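Local coordinates for DotU family type IV/VI secretion system protein (Acinetobacter baumannii, PDB 6Y4R), which probably serves, as the cytoplasmic domain of TssL (DotU family), as a component of the membrane-bound machinery of the type VI secretion system, at residues Asn39-Gln44 with His56-Ala61; Phe62-Asp67 with Pro89-Leu94. All coordinates share one frame; numbering follows the deposited sequence.

Interaction 1 (Asn39-Gln44 with His56-Ala61)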
loop_
_atom_site.group_PDB
_atom_site.type_symbol
_atom_site.label_atom_id
_atom_site.label_comp_id
_atom_site.label_asym_id
_atom_site.label_seq_id
_atom_site.Cartn_x
_atom_site.Cartn_y
_atom_site.Cartn_z
ATOM N N ASN A 39 9.165 9.470 3.338
ATOM C CA ASN A 39 9.828 10.697 2.903
ATOM C C ASN A 39 11.072 10.402 2.066
ATOM O O ASN A 39 11.314 11.085 1.063
ATOM C CB ASN A 39 10.175 11.574 4.104
ATOM C CG ASN A 39 8.939 12.062 4.843
ATOM O OD1 ASN A 39 8.893 12.019 6.075
ATOM N ND2 ASN A 39 7.888 12.407 4.097
ATOM N N ARG A 40 11.890 9.417 2.477
ATOM C CA ARG A 40 12.953 8.910 1.603
ATOM C C ARG A 40 12.412 8.552 0.227
ATOM O O ARG A 40 12.984 8.932 -0.801
ATOM C CB ARG A 40 13.607 7.663 2.193
ATOM C CG ARG A 40 14.240 7.853 3.513
ATOM C CD ARG A 40 15.708 7.577 3.492
ATOM N NE ARG A 40 16.241 7.739 4.841
ATOM C CZ ARG A 40 17.510 8.011 5.123
ATOM N NH1 ARG A 40 18.395 8.168 4.142
ATOM N NH2 ARG A 40 17.890 8.135 6.388
ATOM N N PHE A 41 11.336 7.760 0.197
ATOM C CA PHE A 41 10.723 7.370 -1.066
ATOM C C PHE A 41 10.280 8.568 -1.870
ATOM O O PHE A 41 10.414 8.572 -3.094
ATOM C CB PHE A 41 9.531 6.436 -0.807
ATOM C CG PHE A 41 8.517 6.409 -1.909
ATOM C CD1 PHE A 41 7.229 6.816 -1.662
ATOM C CD2 PHE A 41 8.815 5.921 -3.165
ATOM C CE1 PHE A 41 6.267 6.780 -2.664
ATOM C CE2 PHE A 41 7.840 5.892 -4.172
ATOM C CZ PHE A 41 6.580 6.310 -3.913
ATOM N N GLU A 42 9.807 9.613 -1.213
ATOM C CA GLU A 42 9.299 10.752 -1.965
ATOM C C GLU A 42 10.449 11.584 -2.522
ATOM O O GLU A 42 10.550 11.772 -3.738
ATOM C CB GLU A 42 8.357 11.543 -1.063
ATOM C CG GLU A 42 7.712 12.769 -1.607
ATOM C CD GLU A 42 6.455 13.034 -0.801
ATOM O OE1 GLU A 42 5.859 12.034 -0.332
ATOM O OE2 GLU A 42 6.065 14.205 -0.619
ATOM N N GLN A 43 11.378 12.006 -1.652
ATOM C CA GLN A 43 12.609 12.666 -2.091
ATOM C C GLN A 43 13.293 11.935 -3.248
ATOM O O GLN A 43 13.765 12.571 -4.197
ATOM C CB GLN A 43 13.567 12.798 -0.901
ATOM C CG GLN A 43 15.040 12.599 -1.230
ATOM C CD GLN A 43 15.883 12.338 0.002
ATOM O OE1 GLN A 43 15.368 11.980 1.069
ATOM N NE2 GLN A 43 17.191 12.517 -0.150
ATOM N N GLN A 44 13.360 10.598 -3.191
ATOM C CA GLN A 44 14.021 9.848 -4.259
ATOM C C GLN A 44 13.161 9.777 -5.511
ATOM O O GLN A 44 13.680 9.858 -6.627
ATOM C CB GLN A 44 14.376 8.435 -3.787
ATOM C CG GLN A 44 15.466 8.363 -2.734
ATOM C CD GLN A 44 15.900 6.934 -2.484
ATOM O OE1 GLN A 44 15.202 5.987 -2.868
ATOM N NE2 GLN A 44 17.073 6.764 -1.867
ATOM N N HIS A 56 2.258 10.588 -4.999
ATOM C CA HIS A 56 1.132 10.703 -4.070
ATOM C C HIS A 56 0.359 9.390 -3.996
ATOM O O HIS A 56 -0.003 8.930 -2.907
ATOM C CB HIS A 56 0.215 11.852 -4.530
ATOM C CG HIS A 56 -1.039 12.038 -3.734
ATOM N ND1 HIS A 56 -1.117 12.869 -2.640
ATOM C CD2 HIS A 56 -2.272 11.488 -3.871
ATOM C CE1 HIS A 56 -2.349 12.844 -2.149
ATOM N NE2 HIS A 56 -3.070 12.002 -2.870
ATOM N N ASP A 57 0.097 8.763 -5.151
ATOM C CA ASP A 57 -0.745 7.569 -5.150
ATOM C C ASP A 57 0.002 6.319 -4.725
ATOM O O ASP A 57 -0.619 5.419 -4.158
ATOM C CB ASP A 57 -1.389 7.340 -6.519
ATOM C CG ASP A 57 -2.416 8.409 -6.871
ATOM O OD1 ASP A 57 -2.685 8.631 -8.078
ATOM O OD2 ASP A 57 -2.950 9.036 -5.926
ATOM N N ALA A 58 1.316 6.239 -4.968
ATOM C CA ALA A 58 2.089 5.113 -4.452
ATOM C C ALA A 58 2.159 5.156 -2.929
ATOM O O ALA A 58 1.911 4.154 -2.249
ATOM C CB ALA A 58 3.490 5.118 -5.059
ATOM N N LYS A 59 2.456 6.323 -2.370
ATOM C CA LYS A 59 2.433 6.449 -0.922
ATOM C C LYS A 59 1.036 6.200 -0.345
ATOM O O LYS A 59 0.906 5.617 0.738
ATOM C CB LYS A 59 2.963 7.825 -0.519
ATOM C CG LYS A 59 2.566 8.241 0.870
ATOM C CD LYS A 59 3.619 9.114 1.508
ATOM C CE LYS A 59 3.427 10.574 1.185
ATOM N NZ LYS A 59 4.717 11.282 1.431
ATOM N N TYR A 60 -0.022 6.633 -1.046
ATOM C CA TYR A 60 -1.382 6.419 -0.546
ATOM C C TYR A 60 -1.704 4.928 -0.457
ATOM O O TYR A 60 -2.274 4.461 0.537
ATOM C CB TYR A 60 -2.395 7.140 -1.451
ATOM C CG TYR A 60 -3.844 6.937 -1.034
ATOM C CD1 TYR A 60 -4.553 5.794 -1.416
ATOM C CD2 TYR A 60 -4.494 7.877 -0.246
ATOM C CE1 TYR A 60 -5.861 5.593 -1.013
ATOM C CE2 TYR A 60 -5.806 7.695 0.156
ATOM C CZ TYR A 60 -6.489 6.556 -0.227
ATOM O OH TYR A 60 -7.800 6.386 0.181
ATOM N N ALA A 61 -1.356 4.176 -1.506
ATOM C CA ALA A 61 -1.599 2.741 -1.542
ATOM C C ALA A 61 -0.811 2.030 -0.459
ATOM O O ALA A 61 -1.313 1.086 0.165
ATOM C CB ALA A 61 -1.229 2.178 -2.919
#

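Interaction 2 (Phe62-Asp67 with Pro89-Leu94)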
loop_
_atom_site.group_PDB
_atom_site.type_symbol
_atom_site.label_atom_id
_atom_site.label_comp_id
_atom_site.label_asym_id
_atom_site.label_seq_id
_atom_site.Cartn_x
_atom_site.Cartn_y
_atom_site.Cartn_z
ATOM N N PHE A 62 0.441 2.437 -0.243
ATOM C CA PHE A 62 1.248 1.776 0.776
ATOM C C PHE A 62 0.687 2.036 2.170
ATOM O O PHE A 62 0.736 1.160 3.036
ATOM C CB PHE A 62 2.699 2.242 0.686
ATOM C CG PHE A 62 3.580 1.722 1.787
ATOM C CD1 PHE A 62 4.392 0.624 1.566
ATOM C CD2 PHE A 62 3.617 2.336 3.040
ATOM C CE1 PHE A 62 5.218 0.134 2.579
ATOM C CE2 PHE A 62 4.437 1.845 4.063
ATOM C CZ PHE A 62 5.238 0.751 3.827
ATOM N N CYS A 63 0.184 3.247 2.416
ATOM C CA CYS A 63 -0.402 3.555 3.716
ATOM C C CYS A 63 -1.726 2.824 3.921
ATOM O O CYS A 63 -1.996 2.307 5.013
ATOM C CB CYS A 63 -0.569 5.065 3.863
ATOM S SG CYS A 63 1.029 5.944 3.999
ATOM N N ALA A 64 -2.568 2.759 2.889
ATOM C CA ALA A 64 -3.777 1.950 3.007
ATOM C C ALA A 64 -3.429 0.491 3.309
ATOM O O ALA A 64 -4.131 -0.173 4.081
ATOM C CB ALA A 64 -4.624 2.073 1.737
ATOM N N LEU A 65 -2.332 -0.010 2.735
ATOM C CA LEU A 65 -1.953 -1.420 2.852
ATOM C C LEU A 65 -1.336 -1.745 4.210
ATOM O O LEU A 65 -1.639 -2.790 4.799
ATOM C CB LEU A 65 -1.000 -1.792 1.717
ATOM C CG LEU A 65 -0.122 -3.033 1.805
ATOM C CD1 LEU A 65 -0.942 -4.296 1.664
ATOM C CD2 LEU A 65 0.923 -2.962 0.721
ATOM N N ILE A 66 -0.415 -0.900 4.688
ATOM C CA ILE A 66 0.183 -1.100 6.011
ATOM C C ILE A 66 -0.870 -0.959 7.105
ATOM O O ILE A 66 -0.843 -1.697 8.098
ATOM C CB ILE A 66 1.359 -0.126 6.229
ATOM C CG1 ILE A 66 2.060 -0.399 7.560
ATOM C CG2 ILE A 66 0.894 1.331 6.175
ATOM C CD1 ILE A 66 2.576 -1.782 7.692
ATOM N N ASP A 67 -1.844 -0.057 6.923
ATOM C CA ASP A 67 -2.857 0.109 7.959
ATOM C C ASP A 67 -3.702 -1.149 8.113
ATOM O O ASP A 67 -3.934 -1.612 9.238
ATOM C CB ASP A 67 -3.792 1.292 7.660
ATOM C CG ASP A 67 -3.184 2.675 7.970
ATOM O OD1 ASP A 67 -2.091 2.772 8.571
ATOM O OD2 ASP A 67 -3.888 3.686 7.722
ATOM N N PRO A 89 -4.056 5.992 12.563
ATOM C CA PRO A 89 -3.612 5.247 11.383
ATOM C C PRO A 89 -3.102 6.205 10.325
ATOM O O PRO A 89 -3.506 7.367 10.261
ATOM C CB PRO A 89 -4.861 4.482 10.931
ATOM C CG PRO A 89 -5.873 4.660 12.038
ATOM C CD PRO A 89 -5.477 5.825 12.872
ATOM N N LEU A 90 -2.166 5.712 9.509
ATOM C CA LEU A 90 -1.456 6.597 8.576
ATOM C C LEU A 90 -2.371 7.122 7.471
ATOM O O LEU A 90 -2.109 8.187 6.891
ATOM C CB LEU A 90 -0.272 5.876 7.952
ATOM C CG LEU A 90 0.827 5.508 8.937
ATOM C CD1 LEU A 90 2.034 4.841 8.238
ATOM C CD2 LEU A 90 1.236 6.739 9.723
ATOM N N GLN A 91 -3.441 6.390 7.159
ATOM C CA GLN A 91 -4.429 6.918 6.232
ATOM C C GLN A 91 -5.062 8.172 6.787
ATOM O O GLN A 91 -5.273 9.145 6.055
ATOM C CB GLN A 91 -5.509 5.880 5.941
ATOM C CG GLN A 91 -5.224 4.970 4.757
ATOM C CD GLN A 91 -5.412 5.706 3.418
ATOM O OE1 GLN A 91 -6.407 6.409 3.205
ATOM N NE2 GLN A 91 -4.457 5.534 2.515
ATOM N N LEU A 92 -5.287 8.200 8.100
ATOM C CA LEU A 92 -5.959 9.330 8.729
ATOM C C LEU A 92 -4.961 10.432 9.046
ATOM O O LEU A 92 -5.255 11.621 8.864
ATOM C CB LEU A 92 -6.645 8.846 10.010
ATOM C CG LEU A 92 -7.377 9.831 10.911
ATOM C CD1 LEU A 92 -8.687 10.223 10.261
ATOM C CD2 LEU A 92 -7.624 9.262 12.283
ATOM N N SER A 93 -3.743 10.036 9.422
ATOM C CA SER A 93 -2.707 11.006 9.758
ATOM C C SER A 93 -2.191 11.723 8.515
ATOM O O SER A 93 -2.108 12.960 8.499
ATOM C CB SER A 93 -1.581 10.308 10.543
ATOM O OG SER A 93 -0.444 11.134 10.752
ATOM N N LEU A 94 -1.916 10.983 7.439
ATOM C CA LEU A 94 -1.297 11.588 6.261
ATOM C C LEU A 94 -2.295 12.046 5.203
ATOM O O LEU A 94 -1.981 12.946 4.415
ATOM C CB LEU A 94 -0.328 10.603 5.594
ATOM C CG LEU A 94 0.859 10.092 6.403
ATOM C CD1 LEU A 94 1.821 9.285 5.523
ATOM C CD2 LEU A 94 1.590 11.264 7.049
#

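Interaction 1 (Asn39-Gln44 with His56-Ala61)
Phe41 and Lys59 both have CG anti to the backbone N (chi1 157° and 161°), so in each residue CG continues away from N, on a CB that already points toward the other helix. The Phe41 ring meets Ala58 and Lys59 of helix 52-71. Its CZ touches Ala58 CB at 3.5 Å, and its CE1 stands 3.8 Å from Lys59 N. The ring meets both atoms obliquely. Lys59 CB is 4.1 Å from Phe41 CE1.

Glu42 is extended beyond CG, while the Lys59 chain bends at chi2 and chi3. The two side chains cross obliquely. Their charged ends pair as a salt bridge between Glu42 OE1 and Lys59 NZ, but the modelled atoms are too close, so the exact geometry is doubtful. This pair lies on the more open side of the contact, and Phe41 and Ala58 lie on the buried side. Leu4 of helix 4-7 covers both Phe41 and Ala58, and Leu7 also touches Phe41.

The segment axes approach to 10.7 Å at 162°. This is the packing of a nearly antiparallel helical hairpin, helix 27-47 with helix 52-71, within the all-helical DotU fold.

Interaction 2 (Phe62-Asp67 with Pro89-Leu94)
The N-terminus of helix 90-95 is the centre of this contact, where the Asp67 carboxylate of helix 52-71 accepts hydrogen bonds from two backbone N-H groups. Asp67 OD1 accepts one from Leu90 N at 3.1 Å, through its syn lone pair. Asp67 OD2 accepts a second from Gln91 N at 2.8 Å. That bond is fairly straight, with an N-H...O angle of 161°, and it meets the oxygen on the syn side, 21° out of the carboxylate plane.

Pro89 holds the N-cap position and has no side-chain acceptor to offer the first turn. The carboxylate of a different helix meets the N-H groups of Leu90 and Gln91 instead. Pro89 CB also packs on Asp67 OD2, at 3.4 Å. If ionised, as is likely, the buried carboxylate would be stabilised by the dipole of the helix whose N-terminus it meets. Trp85 NE1 gives OD1 a further hydrogen bond. In this all-helical DotU domain the two bonds thus join the short helix 90-95 to the long helix 52-71, with segment axes at 142°.

Apolar groups pack beside the carboxylate. Cys63 SG touches Leu94 CD1 at 3.8 Å and also reaches Leu90 CB. Leu90 CD1 meets Ile66 CG2 at 4.2 Å. From helix 27-47, Leu38 touches Cys63 and Ile34 touches Leu90.

Gln91 packs on Ala64. Its CG is 3.8 Å from Ala64 CA. The chain bends at chi2, which turns CD away from an extended course. Gln91 NE2 lies 3.6 Å from Ala64 CB. Ala100 of helix 100-114 touches both Ala64 and Gln91.

How the interactions relate
Interactions 1 and 2 share helix 52-71, and their centres are about 12 Å apart. Segment 56-61 faces helix 27-47, and segment 62-67, next along the same helix, faces helix 90-95. Interaction 1 is partly buried. Its polar part is a side-chain ion pair, of doubtful modelled geometry, at a partly exposed place. Interaction 2 is buried. Its polar part is a carboxylate held by backbone N-H groups, and its apolar part uses sulphur and branched aliphatic groups where interaction 1 uses an aromatic ring. Helix 27-47 borders both contacts. The two contacts touch where Gln91 NE2 packs 3.1 Å from Tyr60 O.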